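Local coordinates for protein tubulin binding cofactor C (Leishmania major, PDB 5AJ8) that probably takes part in tubulin folding as a chaperone cofactor, represented here by its C-terminal TBCC-family domain, at residues A[29-34]-A[51-56]; A[76-81]-A[94-99]. The protein carries 1 engineered substitution. All coordinates share one frame; numbering follows the deposited sequence. Where two conformers were deposited one is given.

Contact 1: A[29-34]-A[51-56]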
loop_
_atom_site.group_PDB
_atom_site.type_symbol
_atom_site.label_atom_id
_atom_site.label_comp_id
_atom_site.label_asym_id
_atom_site.label_seq_id
_atom_site.Cartn_x
_atom_site.Cartn_y
_atom_site.Cartn_z
ATOM N N VAL A 29 6.696 8.219 -1.439
ATOM C CA VAL A 29 6.178 8.457 -0.106
ATOM C C VAL A 29 6.959 7.713 0.980
ATOM O O VAL A 29 7.545 6.627 0.761
ATOM C CB VAL A 29 4.648 8.171 0.037
ATOM C CG1 VAL A 29 3.854 8.988 -0.961
ATOM C CG2 VAL A 29 4.328 6.705 -0.140
ATOM N N PHE A 30 6.959 8.334 2.156
ATOM C CA PHE A 30 7.516 7.784 3.378
ATOM C C PHE A 30 6.443 7.934 4.430
ATOM O O PHE A 30 5.985 9.042 4.672
ATOM C CB PHE A 30 8.718 8.618 3.860
ATOM C CG PHE A 30 9.902 8.562 2.951
ATOM C CD1 PHE A 30 10.029 9.485 1.919
ATOM C CD2 PHE A 30 10.892 7.587 3.113
ATOM C CE1 PHE A 30 11.121 9.449 1.069
ATOM C CE2 PHE A 30 11.987 7.545 2.262
ATOM C CZ PHE A 30 12.100 8.475 1.242
ATOM N N ILE A 31 6.072 6.834 5.072
ATOM C CA ILE A 31 5.057 6.843 6.112
ATOM C C ILE A 31 5.686 6.269 7.388
ATOM O O ILE A 31 6.148 5.114 7.406
ATOM C CB ILE A 31 3.840 6.003 5.730
ATOM C CG1 ILE A 31 3.200 6.541 4.456
ATOM C CG2 ILE A 31 2.807 6.028 6.851
ATOM C CD1 ILE A 31 2.276 5.569 3.783
ATOM N N ASN A 32 5.736 7.092 8.424
ATOM C CA ASN A 32 6.436 6.763 9.650
ATOM C C ASN A 32 5.507 6.859 10.848
ATOM O O ASN A 32 4.837 7.865 11.041
ATOM C CB ASN A 32 7.605 7.724 9.830
ATOM C CG ASN A 32 8.445 7.411 11.047
ATOM O OD1 ASN A 32 8.857 8.328 11.765
ATOM N ND2 ASN A 32 8.693 6.125 11.311
ATOM N N GLY A 33 5.479 5.797 11.637
ATOM C CA GLY A 33 4.904 5.830 12.966
ATOM C C GLY A 33 3.401 5.982 13.013
ATOM O O GLY A 33 2.898 6.671 13.875
ATOM N N CYS A 34 2.684 5.328 12.101
ATOM C CA CYS A 34 1.219 5.355 12.125
ATOM C C CYS A 34 0.667 4.084 12.785
ATOM O O CYS A 34 1.247 2.998 12.656
ATOM C CB CYS A 34 0.671 5.505 10.711
ATOM S SG CYS A 34 1.172 7.025 9.940
ATOM N N SER A 51 7.598 2.673 7.890
ATOM C CA SER A 51 8.395 2.275 9.031
ATOM C C SER A 51 7.667 2.488 10.357
ATOM O O SER A 51 6.939 3.456 10.543
ATOM C CB SER A 51 9.724 3.039 9.049
ATOM O OG SER A 51 9.463 4.425 9.010
ATOM N N ASN A 52 7.875 1.565 11.261
ATOM C CA ASN A 52 7.323 1.666 12.599
ATOM C C ASN A 52 5.808 1.878 12.618
ATOM O O ASN A 52 5.301 2.666 13.390
ATOM C CB ASN A 52 8.041 2.776 13.357
ATOM C CG ASN A 52 9.549 2.581 13.373
ATOM O OD1 ASN A 52 10.312 3.493 13.049
ATOM N ND2 ASN A 52 9.985 1.387 13.737
ATOM N N CYS A 53 5.105 1.177 11.739
ATOM C CA CYS A 53 3.661 1.217 11.730
ATOM C C CYS A 53 3.131 -0.059 12.349
ATOM O O CYS A 53 3.707 -1.127 12.145
ATOM C CB CYS A 53 3.126 1.363 10.301
ATOM S SG CYS A 53 3.512 2.940 9.528
ATOM N N THR A 54 2.036 0.054 13.090
ATOM C CA THR A 54 1.392 -1.096 13.714
ATOM C C THR A 54 -0.127 -1.010 13.597
ATOM O O THR A 54 -0.719 0.069 13.718
ATOM C CB THR A 54 1.699 -1.201 15.219
ATOM O OG1 THR A 54 1.401 0.045 15.863
ATOM C CG2 THR A 54 3.163 -1.568 15.448
ATOM N N ASN A 55 -0.751 -2.163 13.376
ATOM C CA ASN A 55 -2.216 -2.287 13.377
ATOM C C ASN A 55 -2.861 -1.328 12.389
ATOM O O ASN A 55 -3.727 -0.547 12.747
ATOM C CB ASN A 55 -2.755 -2.059 14.789
ATOM C CG ASN A 55 -4.235 -2.358 14.913
ATOM O OD1 ASN A 55 -4.789 -3.193 14.185
ATOM N ND2 ASN A 55 -4.882 -1.693 15.858
ATOM N N CYS A 56 -2.380 -1.357 11.146
ATOM C CA CYS A 56 -2.925 -0.507 10.096
ATOM C C CYS A 56 -3.378 -1.372 8.947
ATOM O O CYS A 56 -2.837 -2.448 8.734
ATOM C CB CYS A 56 -1.885 0.501 9.577
ATOM S SG CYS A 56 -1.371 1.755 10.748
#
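Ser51 is gripped from both ends of its backbone by the strand that carries Asn32. Ser51 N donates to Ile31 O at 2.9 Å, and Ser51 O receives Gly33 N at 3.0 Å in a nearly straight bond (N-H...O 169°), the pattern of a parallel bridge between Ser51 and Asn32, in which Ser51 bonds to the residues before and after Asn32. Ser51 O takes a second donor, Asn32 ND2, at 3.3 Å; this amide nitrogen lies above the carbonyl plane, 67° out of it, whereas Gly33 N approaches nearly along the C=O axis. The bridge puts the Asn32 and Ser51 side chains on one face of the sheet; with Asn32 CG anti to the backbone N (chi1 -177°), Asn32 ND2 also makes a weak bond to Ser51 OG at 3.0 Å. Past the bridge both chains turn together, Gly33 and Asn52 each having positive phi, and Thr54 N rejoins Cys34 O at 3.1 Å. Cys53 SG weakly accepts Cys34 N at 3.6 Å and packs against Ile31 CG2 at 4.1 Å. Such stacked parallel strands and matching turns are characteristic of a right-handed beta-helix. Strand 21-23 supplies Ile23 against Ile31 and Leu21 against Cys34, while Leu73 of strand 73-79 touches Cys53 and Cys56.

Contact 2: A[76-81]-A[94-99]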
loop_
_atom_site.group_PDB
_atom_site.type_symbol
_atom_site.label_atom_id
_atom_site.label_comp_id
_atom_site.label_asym_id
_atom_site.label_seq_id
_atom_site.Cartn_x
_atom_site.Cartn_y
_atom_site.Cartn_z
ATOM N N TYR A 76 -2.737 -4.104 1.168
ATOM C CA TYR A 76 -3.434 -4.326 -0.098
ATOM C C TYR A 76 -2.685 -3.605 -1.214
ATOM O O TYR A 76 -2.742 -2.374 -1.345
ATOM C CB TYR A 76 -4.892 -3.859 -0.003
ATOM C CG TYR A 76 -5.697 -4.630 1.041
ATOM C CD1 TYR A 76 -5.717 -4.237 2.378
ATOM C CD2 TYR A 76 -6.397 -5.758 0.691
ATOM C CE1 TYR A 76 -6.456 -4.948 3.334
ATOM C CE2 TYR A 76 -7.127 -6.472 1.617
ATOM C CZ TYR A 76 -7.153 -6.068 2.937
ATOM O OH TYR A 76 -7.881 -6.823 3.840
ATOM N N VAL A 77 -1.981 -4.383 -2.020
ATOM C CA VAL A 77 -0.841 -3.911 -2.747
ATOM C C VAL A 77 -0.915 -4.214 -4.260
ATOM O O VAL A 77 -1.243 -5.335 -4.669
ATOM C CB VAL A 77 0.435 -4.577 -2.148
ATOM C CG1 VAL A 77 1.663 -4.305 -2.995
ATOM C CG2 VAL A 77 0.652 -4.099 -0.727
ATOM N N TRP A 78 -0.577 -3.211 -5.070
ATOM C CA TRP A 78 -0.259 -3.411 -6.491
ATOM C C TRP A 78 1.130 -2.816 -6.691
ATOM O O TRP A 78 1.305 -1.599 -6.688
ATOM C CB TRP A 78 -1.289 -2.740 -7.405
ATOM C CG TRP A 78 -1.244 -3.187 -8.889
ATOM C CD1 TRP A 78 -0.137 -3.395 -9.671
ATOM C CD2 TRP A 78 -2.376 -3.448 -9.728
ATOM N NE1 TRP A 78 -0.519 -3.790 -10.934
ATOM C CE2 TRP A 78 -1.888 -3.822 -10.994
ATOM C CE3 TRP A 78 -3.755 -3.438 -9.512
ATOM C CZ2 TRP A 78 -2.740 -4.166 -12.055
ATOM C CZ3 TRP A 78 -4.600 -3.779 -10.549
ATOM C CH2 TRP A 78 -4.094 -4.150 -11.804
ATOM N N CYS A 79 2.109 -3.685 -6.852
ATOM C CA CYS A 79 3.495 -3.268 -6.918
ATOM C C CYS A 79 4.171 -3.764 -8.175
ATOM O O CYS A 79 4.007 -4.909 -8.526
ATOM C CB CYS A 79 4.258 -3.830 -5.718
ATOM S SG CYS A 79 5.839 -2.986 -5.460
ATOM N N ALA A 80 4.980 -2.911 -8.800
ATOM C CA ALA A 80 5.741 -3.284 -9.989
ATOM C C ALA A 80 6.846 -4.259 -9.648
ATOM O O ALA A 80 7.355 -4.905 -10.523
ATOM C CB ALA A 80 6.339 -2.067 -10.665
ATOM N N SER A 81 7.241 -4.332 -8.372
ATOM C CA SER A 81 8.272 -5.282 -7.957
ATOM C C SER A 81 7.848 -6.041 -6.685
ATOM O O SER A 81 6.823 -5.741 -6.089
ATOM C CB SER A 81 9.631 -4.572 -7.792
ATOM O OG SER A 81 9.558 -3.430 -6.930
ATOM N N GLY A 94 -2.719 -8.652 0.419
ATOM C CA GLY A 94 -3.852 -8.780 -0.471
ATOM C C GLY A 94 -3.669 -7.841 -1.654
ATOM O O GLY A 94 -2.670 -7.104 -1.736
ATOM N N PRO A 95 -4.621 -7.881 -2.590
ATOM C CA PRO A 95 -4.613 -7.030 -3.771
ATOM C C PRO A 95 -5.271 -5.652 -3.573
ATOM O O PRO A 95 -6.264 -5.502 -2.826
ATOM C CB PRO A 95 -5.432 -7.850 -4.753
ATOM C CG PRO A 95 -6.498 -8.458 -3.887
ATOM C CD PRO A 95 -5.759 -8.826 -2.609
ATOM N N TYR A 96 -4.728 -4.678 -4.292
ATOM C CA TYR A 96 -5.170 -3.268 -4.265
ATOM C C TYR A 96 -6.633 -3.102 -4.712
ATOM O O TYR A 96 -7.335 -2.164 -4.295
ATOM C CB TYR A 96 -4.238 -2.481 -5.188
ATOM C CG TYR A 96 -4.340 -0.978 -5.219
ATOM C CD1 TYR A 96 -4.131 -0.214 -4.073
ATOM C CD2 TYR A 96 -4.589 -0.316 -6.411
ATOM C CE1 TYR A 96 -4.166 1.160 -4.110
ATOM C CE2 TYR A 96 -4.628 1.061 -6.462
ATOM C CZ TYR A 96 -4.417 1.796 -5.309
ATOM O OH TYR A 96 -4.446 3.164 -5.361
ATOM N N ARG A 97 -7.082 -4.013 -5.558
ATOM C CA ARG A 97 -8.450 -4.006 -6.032
ATOM C C ARG A 97 -9.500 -4.094 -4.880
ATOM O O ARG A 97 -10.650 -3.743 -5.085
ATOM C CB ARG A 97 -8.670 -5.113 -7.078
ATOM C CG ARG A 97 -8.533 -6.519 -6.541
ATOM C CD ARG A 97 -8.732 -7.573 -7.623
ATOM N NE ARG A 97 -8.458 -8.904 -7.084
ATOM C CZ ARG A 97 -7.347 -9.623 -7.287
ATOM N NH1 ARG A 97 -6.358 -9.178 -8.068
ATOM N NH2 ARG A 97 -7.226 -10.830 -6.718
ATOM N N CYS A 98 -9.089 -4.546 -3.683
ATOM C CA CYS A 98 -9.973 -4.493 -2.508
ATOM C C CYS A 98 -10.375 -3.070 -2.132
ATOM O O CYS A 98 -11.349 -2.889 -1.410
ATOM C CB CYS A 98 -9.325 -5.177 -1.286
ATOM S SG CYS A 98 -9.079 -6.943 -1.581
ATOM N N TRP A 99 -9.617 -2.056 -2.558
ATOM C CA TRP A 99 -10.088 -0.689 -2.364
ATOM C C TRP A 99 -11.082 -0.331 -3.467
ATOM O O TRP A 99 -10.733 0.348 -4.434
ATOM C CB TRP A 99 -8.938 0.324 -2.277
ATOM C CG TRP A 99 -9.420 1.724 -1.985
ATOM C CD1 TRP A 99 -10.610 2.087 -1.402
ATOM C CD2 TRP A 99 -8.715 2.932 -2.223
ATOM N NE1 TRP A 99 -10.682 3.441 -1.270
ATOM C CE2 TRP A 99 -9.525 3.987 -1.760
ATOM C CE3 TRP A 99 -7.469 3.235 -2.786
ATOM C CZ2 TRP A 99 -9.132 5.317 -1.855
ATOM C CZ3 TRP A 99 -7.078 4.564 -2.853
ATOM C CH2 TRP A 99 -7.896 5.574 -2.398
HETATM O O HOH W 1 -2.857 -5.975 -6.743
#
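Two successive parallel strands of the beta-helix, 73-79 and 91-95, meet here where the second gives way to a 3-10 turn at Tyr96-Cys98. Between 76-81 and 94-99 one direct backbone bond is made: Val77 N donates to Gly94 O at 2.8 Å, with the donor tilted 32° from the carbonyl plane. Next along, a water bridges the strands by donating to Val77 O at 2.7 Å and accepting a weak bond from Tyr96 N, a sign that the strands part at this point. The Tyr76 ring packs beside the 3-10 turn. Tyr76 CD2 meets Pro95 O in the ring plane at 3.5 Å and touches Cys98 CB at 3.6 Å. Cys98 SG stands obliquely to the Tyr76 ring, 4.7 Å from its centroid and 66° off its normal. Cys98 N donates to Pro95 O at 3.1 Å, closing the 3-10 turn that carries Cys98. Tyr96 CG lies anti to the backbone N (chi1 -172°); the ring meets Tyr76 O at its edge, through CD1, and Tyr96 CB packs on Trp78 CB at 3.7 Å. The polar ends reach elsewhere: Tyr76 OH to Arg162 N, Tyr96 OH to Cys41 O, and Trp78 NE1 to Thr132 OG1. Tyr59 of strand 56-62 stacks on Tyr76, and helix 116-122 covers Trp78 through His116, Ala117 and Val120.

Contact 1 closes before contact 2 opens along the chain, and all four segments belong to the TBCC domain. Their centres lie about 17 Å apart and their nearest atoms about 7 Å, so the two do not touch. Contact 1 starts from the parallel sheet containing strands 28-35 and 47-51 and follows the chain around the corner toward strand 56-62. Contact 2 belongs to the other parallel sheet, where strand 73-79 lies between 56-62 and 91-95. Strand 73-79 relates the two: its Leu73 packs on cysteines of contact 1, while its later residues form contact 2. Contact 1 spans a corner between the two sheets, contact 2 the end of a strand pair in the second sheet, both in one beta-helical domain.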